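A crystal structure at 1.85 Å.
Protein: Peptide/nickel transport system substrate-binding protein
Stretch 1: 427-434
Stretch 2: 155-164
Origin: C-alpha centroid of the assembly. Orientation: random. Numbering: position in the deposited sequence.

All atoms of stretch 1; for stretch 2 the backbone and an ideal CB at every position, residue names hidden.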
# COMPACT_ATOMS: atom_id res chain seq x y z
N PRO A 427 0.41 -0.24 5.79
CA PRO A 427 -0.22 -1.45 6.31
C PRO A 427 -1.62 -1.67 5.76
O PRO A 427 -2.36 -0.71 5.57
CB PRO A 427 -0.27 -1.19 7.80
CG PRO A 427 -0.38 0.30 7.90
CD PRO A 427 0.46 0.84 6.79
N ASP A 428 -1.98 -2.93 5.55
CA ASP A 428 -3.35 -3.31 5.12
C ASP A 428 -4.23 -3.78 6.27
O ASP A 428 -5.43 -3.92 6.09
CB ASP A 428 -3.27 -4.39 4.05
CG ASP A 428 -2.40 -3.97 2.88
OD1 ASP A 428 -2.38 -2.77 2.56
OD2 ASP A 428 -1.70 -4.82 2.31
N TYR A 429 -3.62 -4.02 7.44
CA TYR A 429 -4.31 -4.37 8.67
C TYR A 429 -3.31 -4.22 9.81
O TYR A 429 -2.11 -4.10 9.56
CB TYR A 429 -4.86 -5.80 8.62
CG TYR A 429 -3.82 -6.86 8.28
CD1 TYR A 429 -3.54 -7.19 6.95
CD2 TYR A 429 -3.19 -7.58 9.29
CE1 TYR A 429 -2.60 -8.17 6.64
CE2 TYR A 429 -2.27 -8.56 8.99
CZ TYR A 429 -1.97 -8.85 7.67
OH TYR A 429 -1.05 -9.83 7.43
N GLN A 430 -3.80 -4.27 11.05
CA GLN A 430 -3.00 -3.88 12.21
C GLN A 430 -2.33 -5.07 12.90
O GLN A 430 -2.78 -5.55 13.93
CB GLN A 430 -3.86 -3.05 13.18
CG GLN A 430 -3.01 -2.24 14.15
CD GLN A 430 -3.84 -1.52 15.18
OE1 GLN A 430 -4.90 -0.95 14.85
NE2 GLN A 430 -3.38 -1.53 16.46
N ASP A 431 -1.23 -5.51 12.32
CA ASP A 431 -0.45 -6.64 12.81
C ASP A 431 0.89 -6.56 12.07
O ASP A 431 0.92 -6.10 10.93
CB ASP A 431 -1.19 -7.95 12.48
CG ASP A 431 -0.47 -9.19 12.99
OD1 ASP A 431 -0.72 -9.60 14.13
OD2 ASP A 431 0.35 -9.76 12.25
N PRO A 432 2.01 -6.99 12.71
CA PRO A 432 3.30 -6.91 12.02
C PRO A 432 3.41 -7.68 10.70
O PRO A 432 4.19 -7.30 9.82
CB PRO A 432 4.28 -7.49 13.04
CG PRO A 432 3.62 -7.29 14.36
CD PRO A 432 2.17 -7.51 14.08
N SER A 433 2.62 -8.74 10.56
CA SER A 433 2.63 -9.58 9.36
C SER A 433 2.32 -8.83 8.07
O SER A 433 2.82 -9.22 7.01
CB SER A 433 1.69 -10.77 9.51
OG SER A 433 0.33 -10.37 9.63
N THR A 434 1.53 -7.76 8.13
CA THR A 434 1.30 -6.96 6.92
C THR A 434 2.63 -6.50 6.28
O THR A 434 2.75 -6.47 5.06
CB THR A 434 0.33 -5.79 7.14
OG1 THR A 434 -0.01 -5.21 5.86
CG2 THR A 434 0.89 -4.71 8.08
N UNK A 155 -7.67 -12.97 13.75
CA UNK A 155 -8.14 -11.82 14.53
C UNK A 155 -8.47 -10.59 13.68
O UNK A 155 -9.33 -9.81 14.05
CB UNK A 155 -7.08 -11.44 15.57
N UNK A 156 -7.79 -10.41 12.54
CA UNK A 156 -7.95 -9.22 11.68
C UNK A 156 -8.82 -9.52 10.46
O UNK A 156 -8.81 -8.76 9.47
CB UNK A 156 -6.58 -8.71 11.22
N UNK A 157 -9.59 -10.61 10.51
CA UNK A 157 -10.40 -10.99 9.36
C UNK A 157 -11.34 -9.88 8.87
O UNK A 157 -11.53 -9.72 7.68
CB UNK A 157 -11.22 -12.23 9.71
N UNK A 158 -11.91 -9.11 9.79
CA UNK A 158 -12.80 -8.02 9.37
C UNK A 158 -12.04 -6.90 8.62
O UNK A 158 -12.63 -6.21 7.77
CB UNK A 158 -13.51 -7.44 10.59
N UNK A 159 -10.75 -6.73 8.92
CA UNK A 159 -9.90 -5.79 8.16
C UNK A 159 -9.65 -6.29 6.73
O UNK A 159 -9.63 -5.51 5.77
CB UNK A 159 -8.56 -5.59 8.88
N UNK A 160 -9.50 -7.61 6.59
CA UNK A 160 -9.44 -8.20 5.24
C UNK A 160 -10.75 -7.97 4.50
O UNK A 160 -10.73 -7.56 3.33
CB UNK A 160 -9.14 -9.70 5.31
N UNK A 161 -11.88 -8.19 5.17
CA UNK A 161 -13.19 -7.96 4.54
C UNK A 161 -13.38 -6.49 4.10
O UNK A 161 -14.14 -6.20 3.19
CB UNK A 161 -14.30 -8.36 5.51
N UNK A 162 -12.67 -5.58 4.74
CA UNK A 162 -12.66 -4.17 4.37
C UNK A 162 -11.59 -3.80 3.32
O UNK A 162 -11.44 -2.63 2.98
CB UNK A 162 -12.45 -3.33 5.63
N UNK A 163 -10.86 -4.79 2.81
CA UNK A 163 -9.75 -4.52 1.91
C UNK A 163 -10.17 -4.82 0.46
O UNK A 163 -10.85 -5.81 0.21
CB UNK A 163 -8.53 -5.35 2.30
N UNK A 164 -9.78 -3.97 -0.51
CA UNK A 164 -10.35 -4.11 -1.86
C UNK A 164 -10.29 -5.49 -2.56
O UNK A 164 -11.20 -5.82 -3.30
CB UNK A 164 -9.64 -3.10 -2.77

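Stretch 2 enters as a loop and forms a short helix from 157. Four of its positions matter for stretch 1.

Position 155 has nothing of stretch 1 within 5.5 Å of its ideal CB. Stretch 1 sets no demand, and many side chains would suit. The residue is Ala-155, which makes no contact.

Position 156 sits right before the helix, at the N-cap. Serine, threonine, aspartate or asparagine are common there. Its CA-to-CB bond, however, points toward stretch 1, and the ideal CB lies 4.1 Å from Tyr-429 CD2. A flat aromatic ring is offered, so another ring, or a broad apolar side chain, would also suit. The residue is Tyr-156, with chi1 at 45° (p). Its ring stacks face to face on Tyr-429, with centroids 4.1 Å apart and planes at 19°. The closest atoms are Tyr-156 CG and Tyr-429 CD2, at 3.6 Å. The ring also reaches Asp-431, with Tyr-156 CD2 4.2 Å from Asp-431 CB. Tyr-156 OH ends 4.0 Å from Ser-433 OG, too far for a hydrogen bond. Ser-433 OG instead donates to Asp-431 OD2, at 2.7 Å.

Positions 157 and 158 are helical and out of reach of stretch 1. Any helix-tolerant side chain would do. They are Ile-157 and Asn-158.

Position 159 points toward stretch 1 at close range. Its ideal CB is 3.7 Å from Tyr-429 CB and 4.5 Å from Asp-428 O. The ideal CB of 159 is 5.4 Å from Gln-430 N, a donor that a short polar group could meet through water. Alanine, serine or threonine would be reasonable. The residue is Ser-159, with chi1 at -60° (m). Ser-159 CB packs on Tyr-429 CB at 3.7 Å. One water lies 2.7 Å from Ser-159 OG and accepts from Gln-430 N at 2.9 Å. A second water donates to both Ser-159 O and Asp-428 O, each at 2.7 Å. No direct hydrogen bond joins the stretches, so these waters supply the polar link.

Position 160 points sideways, with no atom of stretch 1 within 5.5 Å of its ideal CB. A long side chain could still bend back to the Tyr-429 ring; leucine, methionine or isoleucine would suit. The residue is Leu-160 (m, t). Its end comes nearer, and Leu-160 CD2 lies 4.1 Å from Tyr-429 CD1 in an apolar contact.

Positions 161 and 162 do not touch stretch 1, which leaves their choice open. They are Phe-161 and Ala-162.

Position 163 has an extended backbone (phi/psi -103/139) and points toward stretch 1. Its ideal CB is 5.1 Å from Asp-428 O, leaving room for a large side chain. The nearby Asp-428 carboxylate could favour a donor or a positive charge, but an aromatic ring would also fill the space. The residue is Phe-163, with chi1 at -167° (t). Phe-163 CE1 comes within 3.3 Å of Asp-428 OD1, an oblique approach to the ring.

Position 164 is out of reach, and its phi of -52° permits proline. It is Pro-164.

Stretch 2 155-164: AYINSLFAFP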
# COMPACT_ATOMS: atom_id res chain seq x y z
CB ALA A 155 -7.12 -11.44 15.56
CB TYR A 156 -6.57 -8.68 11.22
CG TYR A 156 -5.60 -9.75 10.74
CD1 TYR A 156 -5.67 -10.26 9.46
CD2 TYR A 156 -4.61 -10.25 11.59
CE1 TYR A 156 -4.78 -11.24 9.02
CE2 TYR A 156 -3.73 -11.23 11.17
CZ TYR A 156 -3.80 -11.70 9.90
OH TYR A 156 -2.94 -12.68 9.49
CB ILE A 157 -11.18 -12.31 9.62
CG1 ILE A 157 -11.80 -12.83 8.32
CG2 ILE A 157 -12.24 -12.13 10.69
CD1 ILE A 157 -10.80 -13.24 7.26
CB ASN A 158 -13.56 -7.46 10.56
CG ASN A 158 -14.54 -8.44 11.15
OD1 ASN A 158 -14.77 -9.54 10.62
ND2 ASN A 158 -15.13 -8.06 12.27
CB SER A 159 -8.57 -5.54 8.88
OG SER A 159 -8.74 -4.99 10.18
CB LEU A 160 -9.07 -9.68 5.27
CG LEU A 160 -7.71 -10.01 5.93
CD1 LEU A 160 -7.44 -11.51 5.98
CD2 LEU A 160 -6.56 -9.32 5.20
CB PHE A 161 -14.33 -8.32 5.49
CG PHE A 161 -14.45 -9.77 5.85
CD1 PHE A 161 -13.88 -10.79 5.07
CD2 PHE A 161 -15.19 -10.12 6.97
CE1 PHE A 161 -14.04 -12.13 5.44
CE2 PHE A 161 -15.35 -11.46 7.32
CZ PHE A 161 -14.78 -12.45 6.55
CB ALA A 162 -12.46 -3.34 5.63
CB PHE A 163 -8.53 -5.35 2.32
CG PHE A 163 -7.27 -4.93 1.66
CD1 PHE A 163 -6.60 -3.78 2.09
CD2 PHE A 163 -6.76 -5.63 0.56
CE1 PHE A 163 -5.44 -3.36 1.45
CE2 PHE A 163 -5.59 -5.20 -0.07
CZ PHE A 163 -4.94 -4.06 0.38
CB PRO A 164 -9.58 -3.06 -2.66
CG PRO A 164 -9.46 -1.96 -1.67
CD PRO A 164 -9.06 -2.69 -0.40
O HOH W 1 -8.03 -3.28 5.71
O HOH W 2 -6.59 -4.60 11.72
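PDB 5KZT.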